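Long-range contacts in copper homeostasis operon regulatory protein (Thermus thermophilus, PDB 3AAI), which probably binds operator DNA as a metal-sensing transcriptional repressor of the CsoR family, controlling a copper homeostasis operon: residues 14-19 against 56-61; 28-33 against 46-51. All blocks are in the same frame, centred on the assembly; numbering follows the deposited sequence.

Interaction 1: residues 14-19 against 56-61; sequences EEARRR and DRVGEM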
loop_
_atom_site.group_PDB
_atom_site.type_symbol
_atom_site.label_atom_id
_atom_site.label_comp_id
_atom_site.label_asym_id
_atom_site.label_seq_id
_atom_site.Cartn_x
_atom_site.Cartn_y
_atom_site.Cartn_z
ATOM N N GLU A 14 -18.114 15.421 11.651
ATOM C CA GLU A 14 -18.090 15.265 13.102
ATOM C C GLU A 14 -17.416 13.973 13.532
ATOM O O GLU A 14 -16.543 13.984 14.397
ATOM C CB GLU A 14 -19.513 15.310 13.671
ATOM C CG GLU A 14 -20.208 16.653 13.507
ATOM C CD GLU A 14 -21.559 16.700 14.200
ATOM O OE1 GLU A 14 -22.234 17.748 14.111
ATOM O OE2 GLU A 14 -21.942 15.690 14.833
ATOM N N GLU A 15 -17.825 12.860 12.933
ATOM C CA GLU A 15 -17.235 11.569 13.274
ATOM C C GLU A 15 -15.755 11.568 12.895
ATOM O O GLU A 15 -14.919 11.031 13.626
ATOM C CB GLU A 15 -17.975 10.438 12.548
ATOM C CG GLU A 15 -17.490 9.033 12.881
ATOM C CD GLU A 15 -17.532 8.717 14.367
ATOM O OE1 GLU A 15 -18.215 9.445 15.115
ATOM O OE2 GLU A 15 -16.889 7.733 14.785
ATOM N N ALA A 16 -15.439 12.181 11.758
ATOM C CA ALA A 16 -14.061 12.261 11.287
ATOM C C ALA A 16 -13.191 13.048 12.268
ATOM O O ALA A 16 -12.056 12.674 12.524
ATOM C CB ALA A 16 -14.008 12.906 9.905
ATOM N N ARG A 17 -13.723 14.131 12.825
ATOM C CA ARG A 17 -12.948 14.928 13.772
ATOM C C ARG A 17 -12.645 14.139 15.037
ATOM O O ARG A 17 -11.532 14.186 15.561
ATOM C CB ARG A 17 -13.689 16.207 14.166
ATOM C CG ARG A 17 -13.828 17.243 13.069
ATOM C CD ARG A 17 -14.015 18.617 13.686
ATOM N NE ARG A 17 -12.784 19.060 14.339
ATOM C CZ ARG A 17 -12.719 20.012 15.266
ATOM N NH1 ARG A 17 -13.824 20.632 15.668
ATOM N NH2 ARG A 17 -11.544 20.351 15.785
ATOM N N ARG A 18 -13.647 13.425 15.530
ATOM C CA ARG A 18 -13.481 12.639 16.733
ATOM C C ARG A 18 -12.447 11.548 16.509
ATOM O O ARG A 18 -11.566 11.341 17.341
ATOM C CB ARG A 18 -14.827 12.041 17.149
ATOM C CG ARG A 18 -15.873 13.122 17.422
ATOM C CD ARG A 18 -17.103 12.593 18.141
ATOM N NE ARG A 18 -16.772 12.027 19.447
ATOM C CZ ARG A 18 -17.669 11.728 20.381
ATOM N NH1 ARG A 18 -17.276 11.212 21.540
ATOM N NH2 ARG A 18 -18.957 11.955 20.165
ATOM N N ARG A 19 -12.527 10.870 15.370
ATOM C CA ARG A 19 -11.578 9.807 15.083
ATOM C C ARG A 19 -10.172 10.344 14.859
ATOM O O ARG A 19 -9.188 9.728 15.269
ATOM C CB ARG A 19 -12.035 9.008 13.862
ATOM C CG ARG A 19 -13.490 8.569 13.944
ATOM C CD ARG A 19 -13.782 7.417 13.004
ATOM N NE ARG A 19 -13.060 6.224 13.425
ATOM C CZ ARG A 19 -13.198 5.024 12.871
ATOM N NH1 ARG A 19 -14.039 4.847 11.860
ATOM N NH2 ARG A 19 -12.491 4.001 13.336
ATOM N N ASP A 56 -6.700 5.351 7.798
ATOM C CA ASP A 56 -7.339 4.610 6.712
ATOM C C ASP A 56 -8.839 4.453 6.952
ATOM O O ASP A 56 -9.640 4.613 6.030
ATOM C CB ASP A 56 -6.714 3.222 6.581
ATOM C CG ASP A 56 -5.490 3.214 5.694
ATOM O OD1 ASP A 56 -4.705 2.245 5.775
ATOM O OD2 ASP A 56 -5.320 4.168 4.905
ATOM N N ARG A 57 -9.219 4.125 8.186
ATOM C CA ARG A 57 -10.633 3.958 8.519
ATOM C C ARG A 57 -11.417 5.260 8.352
ATOM O O ARG A 57 -12.597 5.243 7.991
ATOM C CB ARG A 57 -10.795 3.425 9.949
ATOM C CG ARG A 57 -10.360 1.968 10.097
ATOM C CD ARG A 57 -10.823 1.368 11.418
ATOM N NE ARG A 57 -10.075 1.876 12.566
ATOM C CZ ARG A 57 -8.816 1.552 12.845
ATOM N NH1 ARG A 57 -8.222 2.067 13.915
ATOM N NH2 ARG A 57 -8.152 0.712 12.061
ATOM N N VAL A 58 -10.773 6.388 8.627
ATOM C CA VAL A 58 -11.440 7.669 8.455
ATOM C C VAL A 58 -11.572 7.942 6.951
ATOM O O VAL A 58 -12.622 8.370 6.482
ATOM C CB VAL A 58 -10.651 8.812 9.120
ATOM C CG1 VAL A 58 -11.300 10.159 8.778
ATOM C CG2 VAL A 58 -10.639 8.614 10.638
ATOM N N GLY A 59 -10.503 7.692 6.203
ATOM C CA GLY A 59 -10.550 7.909 4.768
ATOM C C GLY A 59 -11.628 7.027 4.162
ATOM O O GLY A 59 -12.324 7.423 3.225
ATOM N N GLU A 60 -11.766 5.823 4.711
ATOM C CA GLU A 60 -12.760 4.867 4.247
ATOM C C GLU A 60 -14.164 5.413 4.451
ATOM O O GLU A 60 -15.011 5.335 3.562
ATOM C CB GLU A 60 -12.617 3.553 5.013
ATOM C CG GLU A 60 -13.447 2.416 4.452
ATOM C CD GLU A 60 -13.282 1.129 5.234
ATOM O OE1 GLU A 60 -12.144 0.835 5.653
ATOM O OE2 GLU A 60 -14.287 0.409 5.417
HETATM N N MSE A 61 -14.408 5.953 5.640
HETATM C CA MSE A 61 -15.709 6.516 5.970
HETATM C C MSE A 61 -16.059 7.680 5.051
HETATM O O MSE A 61 -17.167 7.757 4.525
HETATM C CB MSE A 61 -15.709 6.992 7.417
HETATM C CG MSE A 61 -16.783 8.012 7.735
HETATM SE SE MSE A 61 -16.647 8.562 9.560
HETATM C CE MSE A 61 -17.876 7.270 10.299
#

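Interaction 2: residues 28-33 against 46-51; sequences EGILRM and KQLKAV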
loop_
_atom_site.group_PDB
_atom_site.type_symbol
_atom_site.label_atom_id
_atom_site.label_comp_id
_atom_site.label_asym_id
_atom_site.label_seq_id
_atom_site.Cartn_x
_atom_site.Cartn_y
_atom_site.Cartn_z
ATOM N N GLU A 28 1.000 11.530 19.149
ATOM C CA GLU A 28 1.849 12.152 20.163
ATOM C C GLU A 28 2.501 11.090 21.044
ATOM O O GLU A 28 3.576 11.309 21.607
ATOM C CB GLU A 28 1.041 13.108 21.042
ATOM C CG GLU A 28 0.437 14.259 20.288
ATOM C CD GLU A 28 -0.127 15.316 21.209
ATOM O OE1 GLU A 28 0.646 15.852 22.033
ATOM O OE2 GLU A 28 -1.339 15.609 21.106
ATOM N N GLY A 29 1.836 9.947 21.178
ATOM C CA GLY A 29 2.399 8.869 21.970
ATOM C C GLY A 29 3.645 8.324 21.290
ATOM O O GLY A 29 4.612 7.954 21.951
ATOM N N ILE A 30 3.627 8.272 19.962
ATOM C CA ILE A 30 4.781 7.766 19.228
ATOM C C ILE A 30 5.917 8.777 19.378
ATOM O O ILE A 30 7.097 8.416 19.467
ATOM C CB ILE A 30 4.444 7.556 17.737
ATOM C CG1 ILE A 30 3.261 6.585 17.616
ATOM C CG2 ILE A 30 5.667 7.006 16.995
ATOM C CD1 ILE A 30 2.891 6.218 16.191
ATOM N N LEU A 31 5.537 10.048 19.415
ATOM C CA LEU A 31 6.477 11.138 19.594
ATOM C C LEU A 31 7.180 11.003 20.938
ATOM O O LEU A 31 8.391 11.203 21.028
ATOM C CB LEU A 31 5.744 12.478 19.535
ATOM C CG LEU A 31 5.566 13.104 18.154
ATOM C CD1 LEU A 31 4.645 14.307 18.254
ATOM C CD2 LEU A 31 6.935 13.518 17.615
ATOM N N ARG A 32 6.425 10.662 21.982
ATOM C CA ARG A 32 7.013 10.508 23.314
ATOM C C ARG A 32 7.965 9.312 23.338
ATOM O O ARG A 32 9.020 9.362 23.967
ATOM C CB ARG A 32 5.931 10.309 24.383
ATOM C CG ARG A 32 6.397 10.694 25.785
ATOM C CD ARG A 32 5.330 10.461 26.838
ATOM N NE ARG A 32 5.399 9.107 27.365
ATOM C CZ ARG A 32 6.076 8.767 28.455
ATOM N NH1 ARG A 32 6.734 9.686 29.148
ATOM N NH2 ARG A 32 6.116 7.500 28.834
HETATM N N MSE A 33 7.581 8.238 22.654
HETATM C CA MSE A 33 8.405 7.038 22.581
HETATM C C MSE A 33 9.773 7.370 21.982
HETATM O O MSE A 33 10.802 6.921 22.479
HETATM C CB MSE A 33 7.726 5.977 21.715
HETATM C CG MSE A 33 6.457 5.397 22.324
HETATM SE SE MSE A 33 5.543 4.213 21.105
HETATM C CE MSE A 33 6.581 2.604 21.412
ATOM N N LYS A 46 4.884 -0.905 15.071
ATOM C CA LYS A 46 3.506 -1.325 15.298
ATOM C C LYS A 46 2.591 -0.146 15.610
ATOM O O LYS A 46 1.447 -0.105 15.152
ATOM C CB LYS A 46 3.431 -2.339 16.440
ATOM C CG LYS A 46 3.922 -3.731 16.057
ATOM C CD LYS A 46 3.619 -4.736 17.155
ATOM C CE LYS A 46 4.096 -6.123 16.780
ATOM N NZ LYS A 46 3.831 -7.097 17.872
ATOM N N GLN A 47 3.076 0.802 16.406
ATOM C CA GLN A 47 2.252 1.965 16.741
ATOM C C GLN A 47 1.971 2.758 15.456
ATOM O O GLN A 47 0.838 3.181 15.210
ATOM C CB GLN A 47 2.960 2.863 17.767
ATOM C CG GLN A 47 3.194 2.233 19.150
ATOM C CD GLN A 47 1.906 1.917 19.906
ATOM O OE1 GLN A 47 0.832 2.440 19.591
ATOM N NE2 GLN A 47 2.013 1.070 20.919
ATOM N N LEU A 48 3.002 2.945 14.636
ATOM C CA LEU A 48 2.859 3.682 13.384
ATOM C C LEU A 48 1.820 3.037 12.479
ATOM O O LEU A 48 0.969 3.722 11.902
ATOM C CB LEU A 48 4.198 3.753 12.648
ATOM C CG LEU A 48 5.220 4.733 13.213
ATOM C CD1 LEU A 48 6.565 4.502 12.539
ATOM C CD2 LEU A 48 4.726 6.167 13.010
ATOM N N LYS A 49 1.891 1.714 12.356
ATOM C CA LYS A 49 0.950 0.990 11.521
ATOM C C LYS A 49 -0.455 1.105 12.087
ATOM O O LYS A 49 -1.435 1.110 11.339
ATOM C CB LYS A 49 1.356 -0.484 11.395
ATOM C CG LYS A 49 2.611 -0.702 10.561
ATOM C CD LYS A 49 2.432 -0.162 9.144
ATOM C CE LYS A 49 3.755 -0.089 8.391
ATOM N NZ LYS A 49 4.385 -1.426 8.217
ATOM N N ALA A 50 -0.547 1.194 13.412
ATOM C CA ALA A 50 -1.831 1.321 14.087
ATOM C C ALA A 50 -2.430 2.691 13.757
ATOM O O ALA A 50 -3.616 2.801 13.446
ATOM C CB ALA A 50 -1.649 1.159 15.617
ATOM N N VAL A 51 -1.610 3.734 13.831
ATOM C CA VAL A 51 -2.071 5.078 13.510
ATOM C C VAL A 51 -2.458 5.136 12.034
ATOM O O VAL A 51 -3.469 5.746 11.674
ATOM C CB VAL A 51 -0.984 6.134 13.807
ATOM C CG1 VAL A 51 -1.419 7.508 13.291
ATOM C CG2 VAL A 51 -0.746 6.207 15.314
#

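Interaction 1: residues 14-19 against 56-61
V58 meets helix 14-19 with both of its methyl groups, and here the packing is close. CG2 lies 3.5 Å from R19 CB and has R19 CD a little farther off, while CG1, anti to the backbone N (chi1 173°), comes to 4.0 Å from A16 CB. A16 and V58 are buried, and their CA atoms, 6.0 Å apart, are the nearest such pair across the segments. The other side is looser and partly open to solvent. There the R19 side chain crosses R57 at about a right angle, and R19 NH2 reaches the edge of the R57 guanidinium in its plane, 3.3 Å from R57 NE. Both are donors, so no bond forms, and the like charges probably repel; the same NH2 packs 3.7 Å from R57 CD. An alanine in place of R19 would keep CB against V58 but would probably open a gap beside the CB and CD of R57. Selenomethionine M61 reaches across to E15, its SE 3.8 Å from E15 CB. The two segments run antiparallel, 176° between axes 10.1 Å apart, within helices 10-34 and 41-69; the second subunit covers the buried side, with its L34 on A16 and its L48 on V58.

Interaction 2: residues 28-33 against 46-51
I30 drives its CD1 methyl into helix 46-51 between three residues. The methyl sits 3.6 Å from the backbone N of L48, 3.7 Å from L48 CD2 and 3.7 Å from V51 CG2, so that it packs against main chain as well as side chains. Behind it, I30 CG1 rests 3.7 Å from Q47 CB. The extended end of I30 (chi2 -176°) carries CD1 away from its own backbone, which explains this reach. One turn on, selenomethionine M33 crosses Q47 at about a right angle, its SE 3.6 Å from Q47 CG. Q47 thus offers its aliphatic part to both partners, CB to I30 and CG to M33. Its chain then bends at chi2 (-65°), and its OE1 is hydrogen-bonded to H26 NE2 on helix 10-34, a second-shell tie that probably helps to fix the amide while its methylenes pack. H26 also touches V51 and A50, and M33 leans on D43 and V44. Beyond this shell, L20 of the second subunit packs on I30. No hydrogen bond links the two segments; apolar side chains and the methylenes of Q47 pack between antiparallel segments whose directions differ by 165°, as expected of an alpha-helical hairpin whose arms enter a four-helix bundle.

In the fold
Interactions 1 and 2 join the same two long helices, 10-34 and 41-69, at places whose centres lie 18 Å apart, with about 5 Å between their nearest atoms and no direct touch. Along the chain the order is 14-19, 28-33, 46-51, 56-61: interaction 2 bridges 12 intervening residues near the turn of the hairpin, and interaction 1 bridges 36 toward its far end. This illustrates how an antiparallel pair is closed by successive contacts, each spanning more sequence than the last. Both also touch the second subunit, so the hairpin of one chain and the dimer interface share side chains, consistent with the four-helix bundle of this repressor family.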